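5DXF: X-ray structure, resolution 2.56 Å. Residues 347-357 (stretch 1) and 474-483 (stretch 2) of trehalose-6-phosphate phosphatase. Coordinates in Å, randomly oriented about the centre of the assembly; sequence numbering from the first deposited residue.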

# COMPACT_ATOMS: atom_id res chain seq x y z
N ILE A 347 10.26 -1.50 14.20
CA ILE A 347 11.25 -2.00 15.15
C ILE A 347 12.68 -1.67 14.70
O ILE A 347 13.49 -1.20 15.50
CB ILE A 347 11.12 -3.53 15.33
CG1 ILE A 347 9.82 -3.85 16.07
CG2 ILE A 347 12.32 -4.09 16.08
CD1 ILE A 347 9.43 -5.30 16.01
N GLN A 348 12.97 -1.91 13.43
CA GLN A 348 14.29 -1.63 12.88
C GLN A 348 14.58 -0.13 12.91
O GLN A 348 15.71 0.29 13.16
CB GLN A 348 14.41 -2.16 11.45
CG GLN A 348 14.50 -3.68 11.34
CD GLN A 348 13.19 -4.38 11.67
OE1 GLN A 348 12.11 -3.87 11.36
NE2 GLN A 348 13.28 -5.54 12.30
N LYS A 349 13.55 0.67 12.67
CA LYS A 349 13.67 2.12 12.72
C LYS A 349 14.03 2.58 14.12
O LYS A 349 14.92 3.42 14.30
CB LYS A 349 12.36 2.78 12.27
CG LYS A 349 12.41 4.30 12.23
CD LYS A 349 11.04 4.89 11.94
CE LYS A 349 10.41 4.26 10.70
NZ LYS A 349 9.13 4.93 10.33
N LEU A 350 13.35 2.02 15.12
CA LEU A 350 13.58 2.39 16.51
C LEU A 350 14.95 1.92 17.01
O LEU A 350 15.60 2.61 17.79
CB LEU A 350 12.48 1.82 17.40
CG LEU A 350 11.07 2.35 17.11
CD1 LEU A 350 10.05 1.66 18.00
CD2 LEU A 350 11.02 3.86 17.28
N GLU A 351 15.37 0.74 16.56
CA GLU A 351 16.68 0.22 16.94
C GLU A 351 17.79 1.08 16.33
O GLU A 351 18.73 1.48 17.03
CB GLU A 351 16.83 -1.24 16.50
CG GLU A 351 16.22 -2.22 17.49
CD GLU A 351 15.94 -3.58 16.87
OE1 GLU A 351 15.53 -4.49 17.62
OE2 GLU A 351 16.11 -3.73 15.64
N GLY A 352 17.65 1.39 15.05
CA GLY A 352 18.59 2.27 14.38
C GLY A 352 18.64 3.64 15.03
O GLY A 352 19.71 4.25 15.14
N PHE A 353 17.48 4.13 15.46
CA PHE A 353 17.39 5.44 16.11
C PHE A 353 18.09 5.42 17.46
O PHE A 353 18.79 6.38 17.82
CB PHE A 353 15.93 5.85 16.29
CG PHE A 353 15.76 7.18 16.97
CD1 PHE A 353 16.48 8.29 16.55
CD2 PHE A 353 14.86 7.33 18.02
CE1 PHE A 353 16.31 9.52 17.17
CE2 PHE A 353 14.70 8.55 18.64
CZ PHE A 353 15.42 9.65 18.22
N GLU A 354 17.89 4.35 18.21
CA GLU A 354 18.56 4.19 19.49
C GLU A 354 20.08 4.17 19.31
O GLU A 354 20.79 4.89 20.00
CB GLU A 354 18.11 2.91 20.19
CG GLU A 354 18.85 2.65 21.49
CD GLU A 354 18.35 1.42 22.19
OE1 GLU A 354 17.66 0.60 21.55
OE2 GLU A 354 18.64 1.26 23.40
N ILE A 355 20.56 3.33 18.39
CA ILE A 355 21.98 3.29 18.08
C ILE A 355 22.49 4.68 17.71
O ILE A 355 23.56 5.10 18.15
CB ILE A 355 22.30 2.31 16.92
CG1 ILE A 355 21.90 0.88 17.29
CG2 ILE A 355 23.78 2.35 16.58
CD1 ILE A 355 22.89 0.19 18.21
N PHE A 356 21.69 5.40 16.92
CA PHE A 356 22.03 6.76 16.51
C PHE A 356 22.20 7.70 17.70
O PHE A 356 23.13 8.50 17.73
CB PHE A 356 20.96 7.31 15.57
CG PHE A 356 21.02 8.80 15.37
CD1 PHE A 356 21.98 9.38 14.56
CD2 PHE A 356 20.09 9.63 15.99
CE1 PHE A 356 22.03 10.75 14.38
CE2 PHE A 356 20.14 11.00 15.81
CZ PHE A 356 21.11 11.56 15.01
N LEU A 357 21.31 7.59 18.67
CA LEU A 357 21.41 8.39 19.88
C LEU A 357 22.62 7.98 20.71
O LEU A 357 23.24 8.81 21.38
CB LEU A 357 20.13 8.27 20.71
CG LEU A 357 18.89 8.93 20.09
CD1 LEU A 357 17.69 8.81 21.01
CD2 LEU A 357 19.18 10.39 19.76
N ASN A 474 20.18 -0.45 4.75
CA ASN A 474 19.73 -1.76 5.15
C ASN A 474 19.13 -1.63 6.54
O ASN A 474 19.83 -1.39 7.51
CB ASN A 474 20.90 -2.74 5.15
CG ASN A 474 20.50 -4.14 5.59
OD1 ASN A 474 19.38 -4.57 5.37
ND2 ASN A 474 21.43 -4.84 6.19
N PRO A 475 17.82 -1.80 6.64
CA PRO A 475 17.10 -1.58 7.90
C PRO A 475 17.54 -2.54 9.00
O PRO A 475 17.49 -2.19 10.18
CB PRO A 475 15.64 -1.81 7.52
CG PRO A 475 15.69 -2.65 6.29
CD PRO A 475 16.91 -2.19 5.55
N TRP A 476 17.97 -3.74 8.61
CA TRP A 476 18.47 -4.72 9.56
C TRP A 476 19.79 -4.26 10.17
O TRP A 476 20.11 -4.59 11.31
CB TRP A 476 18.64 -6.08 8.89
CG TRP A 476 17.37 -6.60 8.29
CD1 TRP A 476 17.02 -6.57 6.97
CD2 TRP A 476 16.28 -7.22 8.98
NE1 TRP A 476 15.79 -7.14 6.80
CE2 TRP A 476 15.31 -7.55 8.01
CE3 TRP A 476 16.04 -7.53 10.32
CZ2 TRP A 476 14.11 -8.17 8.35
CZ3 TRP A 476 14.84 -8.15 10.65
CH2 TRP A 476 13.90 -8.46 9.67
N ASP A 477 20.56 -3.50 9.39
CA ASP A 477 21.82 -2.94 9.87
C ASP A 477 21.57 -1.64 10.63
O ASP A 477 21.55 -0.56 10.05
CB ASP A 477 22.78 -2.71 8.70
CG ASP A 477 24.19 -2.40 9.16
OD1 ASP A 477 25.02 -2.04 8.31
OD2 ASP A 477 24.46 -2.51 10.37
N SER A 478 21.32 -1.77 11.92
CA SER A 478 20.99 -0.64 12.76
C SER A 478 22.11 0.37 12.88
O SER A 478 21.87 1.57 12.86
CB SER A 478 20.56 -1.12 14.13
OG SER A 478 19.48 -2.02 14.00
N VAL A 479 23.32 -0.13 13.00
CA VAL A 479 24.47 0.74 13.10
C VAL A 479 24.62 1.55 11.83
O VAL A 479 24.96 2.72 11.87
CB VAL A 479 25.73 -0.07 13.43
CG1 VAL A 479 25.74 -1.37 12.65
CG2 VAL A 479 26.99 0.74 13.19
N GLY A 480 24.36 0.92 10.69
CA GLY A 480 24.34 1.60 9.41
C GLY A 480 23.26 2.64 9.29
O GLY A 480 23.48 3.71 8.75
N VAL A 481 22.08 2.31 9.79
CA VAL A 481 20.95 3.24 9.85
C VAL A 481 21.33 4.49 10.63
O VAL A 481 21.03 5.61 10.22
CB VAL A 481 19.71 2.58 10.49
CG1 VAL A 481 18.66 3.63 10.83
CG2 VAL A 481 19.13 1.52 9.57
N ALA A 482 22.01 4.29 11.75
CA ALA A 482 22.50 5.38 12.58
C ALA A 482 23.44 6.30 11.81
O ALA A 482 23.21 7.52 11.72
CB ALA A 482 23.20 4.83 13.81
N LYS A 483 24.50 5.70 11.26
CA LYS A 483 25.46 6.44 10.44
C LYS A 483 24.78 7.23 9.33
O LYS A 483 25.11 8.39 9.08
CB LYS A 483 26.48 5.47 9.83
CG LYS A 483 27.51 4.92 10.82
CD LYS A 483 28.20 3.69 10.25
CE LYS A 483 29.64 3.58 10.70
NZ LYS A 483 29.76 3.55 12.19

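Residues 347-357 lie within a longer helix, and residues 474-483 form a turn that leads into a second helix at Ser 478. The two helix axes approach to 7.5 Å and cross at an angle of -63°. No hydrogen bond links the stretches; 463 Å² of surface, summed over both sides, is buried by van der Waals packing alone. Three residues of the first helix, Gln 348, Gly 352 and Phe 356, are spaced one turn apart and lie opposite Pro 475, Ser 478 and Ala 482 in turn.

The two backbones come nearest, CA to CA, at Gly 352, whose CA is 4.1 Å from Ser 478 CA. Gly 352 CA packs 3.7 Å from Ser 478 O and 3.8 Å from Val 481 CG1. A CB on Gly 352 would point at the second helix and fall 2.4 Å from Val 481 CG1, so the absence of a side chain is what allows this close backbone contact. Val 481 adopts the t rotamer (chi1 167°), which places CG1 against the glycine. Ser 478 also directs its CB toward the first helix, and its small m side chain (chi1 -57°) fits the narrow space: Glu 351 CB lies 3.7 Å from Ser 478 OG, and Ile 355 CG1 lies 4.0 Å from Ser 478 CB.

One turn further on, the small side chain of Ala 482 fills the contact. Its methyl group points into the contact, with Ala 482 CB 3.5 Å from Phe 356 N, 3.8 Å from Gly 352 O and 3.8 Å from Phe 356 CB. The backbone atoms it covers are already paired in the helix, since Phe 356 N donates to Gly 352 O at 2.9 Å; an apolar methyl can therefore rest on them without depriving them of a partner. Phe 356 is t (chi1 165°), with its CB directed sideways, and it is buried. Ile 355, m at both chi1 (-62°) and chi2 (-78°), turns its CB toward the second helix and closes the partly exposed flank. Its CG2 lies 3.8 Å from Ala 482 CB and 4.4 Å from Val 479 CB, while the CB of Val 479 itself points away.

At the other end, Gln 348 contributes the largest covered area of any residue, 90 Å². Its CB points toward the turn and sits 3.3 Å from Pro 475 O. The m, p combination (chi1 -72°, chi2 71°) bends the chain so that its amide reaches Trp 476, with Gln 348 NE2 3.5 Å from Trp 476 CZ3. Trp 476 starts with its CB pointing away, but chi1 -58° and chi2 101° bring the end of the indole back to this amide.

The second helix is prepared locally. Asn 474 to Asp 477 form a type I turn, for which Pro 475, at phi -63°, is well suited. Asp 477, t at chi1 (-168°), caps the helix through a weak bond from Gly 480 N to Asp 477 OD2 (3.4 Å).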